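Local structure of Rho guanine nucleotide exchange factor 11 (5JHH) at residues A83-K86 with L87-G91; K95-S98 with D99-A103. The protein probably activates Rho-family GTPases such as RhoA by promoting exchange of bound GDP for GTP through its tandem DH and PH domains. One frame throughout, in Å; residues are numbered along the deposited sequence.

Contact 1. Residues A83-K86 with L87-G91; sequences AMKK and LREEG
The last turns of helix 70-89, a helix of the all-helical DH (RhoGEF) domain, bring Ala83-Lys86 and Leu87-Gly91 together through i to i+4 backbone bonds. Leu87 N donates to Ala83 O at 3.2 Å, and Arg88 N reaches Met84 O at 3.0 Å. At the third step the ladder changes: Glu89 N donates to Lys85 O at 3.0 Å by a bent bond and, weakly, to Lys86 O. Two acceptors thus converge on one N-H where the helix is ending. Glu90 then leaves helical backbone angles, and Gly91 follows with a phi of 107° and psi of 152°, a conformation that a side chain would not tolerate.

The two faces of this helix end differ. On the inner one, Leu87 has CG anti to its own N (chi1 -176°), which carries the branched end away from Ala83-Lys86 and onto Ile94, Ile97 and Leu100, while its CB lies over Ala83 O at 3.7 Å. Met84, buried, runs out to Phe31 and Glu34 of helix 18-54, the packing of helix on helix from which the DH bundle is built. On the solvent side, Glu89 lies extended along the turn, its CB 3.1 Å from Lys86 O and its CG alongside Lys85 O. Its carboxylate stays clear of the lysine ammonium, with Lys85 NZ and Glu89 OE2 5.8 Å apart, so any attraction is probably long-range and modest. Lys86 NZ and Glu90 OE2 are similarly separated at 6.0 Å.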
loop_
_atom_site.group_PDB
_atom_site.type_symbol
_atom_site.label_atom_id
_atom_site.label_comp_id
_atom_site.label_asym_id
_atom_site.label_seq_id
_atom_site.Cartn_x
_atom_site.Cartn_y
_atom_site.Cartn_z
ATOM N N ALA A 83 -26.611 -7.738 -10.779
ATOM C CA ALA A 83 -27.025 -6.681 -11.704
ATOM C C ALA A 83 -26.158 -6.692 -12.959
ATOM O O ALA A 83 -26.632 -6.325 -14.024
ATOM C CB ALA A 83 -26.999 -5.305 -11.043
ATOM N N MET A 84 -24.898 -7.105 -12.851
ATOM C CA MET A 84 -24.043 -7.242 -14.018
ATOM C C MET A 84 -24.556 -8.348 -14.939
ATOM O O MET A 84 -24.493 -8.237 -16.159
ATOM C CB MET A 84 -22.582 -7.542 -13.619
ATOM C CG MET A 84 -21.853 -6.414 -12.918
ATOM S SD MET A 84 -20.227 -6.953 -12.297
ATOM C CE MET A 84 -19.599 -5.354 -11.791
ATOM N N LYS A 85 -24.973 -9.450 -14.346
ATOM C CA LYS A 85 -25.548 -10.548 -15.082
ATOM C C LYS A 85 -26.801 -10.041 -15.837
ATOM O O LYS A 85 -26.896 -10.181 -17.045
ATOM C CB LYS A 85 -25.904 -11.660 -14.093
ATOM C CG LYS A 85 -25.218 -13.005 -14.313
ATOM C CD LYS A 85 -26.191 -14.009 -14.962
ATOM C CE LYS A 85 -26.104 -15.428 -14.386
ATOM N NZ LYS A 85 -25.442 -16.398 -15.306
ATOM N N LYS A 86 -27.734 -9.423 -15.122
ATOM C CA LYS A 86 -28.933 -8.852 -15.733
ATOM C C LYS A 86 -28.596 -8.074 -17.013
ATOM O O LYS A 86 -29.195 -8.280 -18.051
ATOM C CB LYS A 86 -29.643 -7.926 -14.736
ATOM C CG LYS A 86 -31.010 -8.412 -14.272
ATOM C CD LYS A 86 -32.131 -7.472 -14.702
ATOM C CE LYS A 86 -32.572 -6.557 -13.562
ATOM N NZ LYS A 86 -33.253 -5.326 -14.064
ATOM N N LEU A 87 -27.611 -7.195 -16.923
ATOM C CA LEU A 87 -27.235 -6.320 -18.028
ATOM C C LEU A 87 -26.566 -7.066 -19.198
ATOM O O LEU A 87 -26.733 -6.696 -20.356
ATOM C CB LEU A 87 -26.304 -5.242 -17.500
ATOM C CG LEU A 87 -25.868 -4.188 -18.474
ATOM C CD1 LEU A 87 -26.999 -3.202 -18.706
ATOM C CD2 LEU A 87 -24.673 -3.475 -17.879
ATOM N N ARG A 88 -25.811 -8.105 -18.887
ATOM C CA ARG A 88 -25.180 -8.914 -19.895
ATOM C C ARG A 88 -26.316 -9.655 -20.631
ATOM O O ARG A 88 -26.220 -9.940 -21.819
ATOM C CB ARG A 88 -24.117 -9.817 -19.220
ATOM C CG ARG A 88 -23.368 -10.868 -20.043
ATOM C CD ARG A 88 -23.045 -10.496 -21.494
ATOM N NE ARG A 88 -24.096 -10.906 -22.444
ATOM C CZ ARG A 88 -24.099 -12.011 -23.201
ATOM N NH1 ARG A 88 -25.132 -12.230 -24.014
ATOM N NH2 ARG A 88 -23.090 -12.884 -23.177
ATOM N N GLU A 89 -27.442 -9.874 -19.969
ATOM C CA GLU A 89 -28.551 -10.578 -20.628
ATOM C C GLU A 89 -29.042 -9.922 -21.925
ATOM O O GLU A 89 -29.342 -10.616 -22.872
ATOM C CB GLU A 89 -29.710 -10.856 -19.654
ATOM C CG GLU A 89 -29.457 -12.128 -18.848
ATOM C CD GLU A 89 -30.308 -12.257 -17.601
ATOM O OE1 GLU A 89 -31.324 -11.525 -17.451
ATOM O OE2 GLU A 89 -29.932 -13.110 -16.766
ATOM N N GLU A 90 -29.054 -8.604 -22.003
ATOM C CA GLU A 90 -29.479 -7.947 -23.235
ATOM C C GLU A 90 -28.365 -7.841 -24.289
ATOM O O GLU A 90 -28.257 -6.827 -24.975
ATOM C CB GLU A 90 -30.032 -6.562 -22.917
ATOM C CG GLU A 90 -31.081 -6.557 -21.815
ATOM C CD GLU A 90 -30.817 -5.456 -20.817
ATOM O OE1 GLU A 90 -30.287 -4.407 -21.240
ATOM O OE2 GLU A 90 -31.097 -5.648 -19.615
ATOM N N GLY A 91 -27.551 -8.886 -24.426
ATOM C CA GLY A 91 -26.644 -9.003 -25.556
ATOM C C GLY A 91 -25.218 -8.746 -25.146
ATOM O O GLY A 91 -24.978 -7.983 -24.207
#

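Contact 2. Residues K95-S98 with D99-A103; sequences KEIS and DLMLA
Ser98 OG, on the first residue of helix 98-105, is hydrogen-bonded by both Glu190 OE1 and Lys193 NZ of helix 189-227. Its chi1 of 58° sets the hydroxyl between backbone N and carbonyl carbon, 3.1 Å from Asp99 N but at a poor angle for bonding. The same lysine forms a salt bridge with Asp99 OD1, and Glu190 OE2 takes the N-H of Ile97. Ser98 O accepts from Leu102 N at 2.8 Å, while Ile97 O receives Met101 N at 3.1 Å. A chi1 of -56° puts Met101 CG 3.3 Å from Ile97 O, and the bends at chi2 and chi3 bring CE to 4.1 Å from Ile97 CG1; the two side chains cross at a slant. Both reach Leu194; Met101 also meets Trp80 and Leu30. An alanine in place of Met101 would probably open a gap between Ile97 and Leu194 and leave Ile97 CG1 without the CE methyl. A water bridges the loop to the helix, donating to Glu96 O and accepting from Leu100 N at 3.1 Å. Ile97 occupies the N-cap position, and the whole is a helix N-terminus set among neighbouring helices of the DH bundle.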
loop_
_atom_site.group_PDB
_atom_site.type_symbol
_atom_site.label_atom_id
_atom_site.label_comp_id
_atom_site.label_asym_id
_atom_site.label_seq_id
_atom_site.Cartn_x
_atom_site.Cartn_y
_atom_site.Cartn_z
ATOM N N LYS A 95 -23.943 -1.835 -23.469
ATOM C CA LYS A 95 -24.181 -0.475 -23.911
ATOM C C LYS A 95 -23.800 0.468 -22.795
ATOM O O LYS A 95 -22.668 0.406 -22.363
ATOM C CB LYS A 95 -25.624 -0.303 -24.393
ATOM C CG LYS A 95 -25.921 -1.072 -25.682
ATOM C CD LYS A 95 -24.995 -0.654 -26.826
ATOM C CE LYS A 95 -25.512 -1.116 -28.189
ATOM N NZ LYS A 95 -25.584 -2.605 -28.307
ATOM N N GLU A 96 -24.704 1.312 -22.306
ATOM C CA GLU A 96 -24.351 2.208 -21.208
ATOM C C GLU A 96 -24.150 1.419 -19.907
ATOM O O GLU A 96 -24.846 0.439 -19.619
ATOM C CB GLU A 96 -25.354 3.340 -20.949
ATOM C CG GLU A 96 -26.589 3.405 -21.828
ATOM C CD GLU A 96 -26.264 3.960 -23.196
ATOM O OE1 GLU A 96 -26.395 3.207 -24.183
ATOM O OE2 GLU A 96 -25.830 5.129 -23.270
ATOM N N ILE A 97 -23.202 1.885 -19.111
ATOM C CA ILE A 97 -22.837 1.181 -17.918
ATOM C C ILE A 97 -22.777 2.102 -16.725
ATOM O O ILE A 97 -22.662 1.630 -15.602
ATOM C CB ILE A 97 -21.511 0.452 -18.152
ATOM C CG1 ILE A 97 -21.541 -0.867 -17.423
ATOM C CG2 ILE A 97 -20.299 1.346 -17.847
ATOM C CD1 ILE A 97 -20.274 -1.659 -17.616
ATOM N N SER A 98 -22.959 3.403 -16.944
ATOM C CA SER A 98 -22.721 4.350 -15.884
ATOM C C SER A 98 -23.707 4.186 -14.730
ATOM O O SER A 98 -23.338 4.359 -13.581
ATOM C CB SER A 98 -22.744 5.795 -16.401
ATOM O OG SER A 98 -23.975 6.078 -17.015
ATOM N N ASP A 99 -24.956 3.882 -15.030
ATOM C CA ASP A 99 -25.944 3.730 -14.000
ATOM C C ASP A 99 -25.622 2.505 -13.087
ATOM O O ASP A 99 -25.875 2.530 -11.917
ATOM C CB ASP A 99 -27.316 3.504 -14.625
ATOM C CG ASP A 99 -27.936 4.773 -15.257
ATOM O OD1 ASP A 99 -27.553 5.916 -14.946
ATOM O OD2 ASP A 99 -28.871 4.586 -16.056
ATOM N N LEU A 100 -25.197 1.399 -13.668
ATOM C CA LEU A 100 -24.745 0.286 -12.891
ATOM C C LEU A 100 -23.563 0.696 -11.983
ATOM O O LEU A 100 -23.558 0.394 -10.797
ATOM C CB LEU A 100 -24.364 -0.846 -13.827
ATOM C CG LEU A 100 -23.876 -2.150 -13.221
ATOM C CD1 LEU A 100 -24.855 -2.746 -12.223
ATOM C CD2 LEU A 100 -23.639 -3.121 -14.342
ATOM N N MET A 101 -22.627 1.486 -12.501
ATOM C CA MET A 101 -21.522 1.966 -11.680
ATOM C C MET A 101 -22.001 2.870 -10.565
ATOM O O MET A 101 -21.554 2.754 -9.415
ATOM C CB MET A 101 -20.511 2.697 -12.523
ATOM C CG MET A 101 -19.956 1.890 -13.700
ATOM S SD MET A 101 -19.035 0.436 -13.196
ATOM C CE MET A 101 -20.156 -0.849 -13.617
ATOM N N LEU A 102 -22.895 3.798 -10.883
ATOM C CA LEU A 102 -23.436 4.652 -9.844
ATOM C C LEU A 102 -24.276 3.881 -8.822
ATOM O O LEU A 102 -24.389 4.306 -7.681
ATOM C CB LEU A 102 -24.279 5.800 -10.421
ATOM C CG LEU A 102 -23.530 6.745 -11.371
ATOM C CD1 LEU A 102 -24.517 7.710 -12.027
ATOM C CD2 LEU A 102 -22.447 7.526 -10.640
ATOM N N ALA A 103 -24.886 2.781 -9.222
ATOM C CA ALA A 103 -25.677 2.042 -8.293
ATOM C C ALA A 103 -24.792 1.361 -7.211
ATOM O O ALA A 103 -25.281 0.990 -6.130
ATOM C CB ALA A 103 -26.539 1.031 -9.027
HETATM O O HOH W 1 -25.927 1.053 -16.633
#

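Overall arrangement
Contact 1 comes first along the chain, at the C-terminal end of helix 70-89; contact 2 follows after a short loop, at the start of helix 98-105. Their centres are about 12 Å apart, on the same side of the chain's centre, and both belong to the DH domain. The turn between them folds the second helix back against the first, with Leu100 as the main meeting point: its CD1 is 3.5 Å from Ala83 CB and its CD2 3.7 Å from Leu87 CD2. Contact 1 is mostly at the surface, whereas contact 2 is partly buried and also joins helix 189-227, so together they tie one helical connection into the DH bundle.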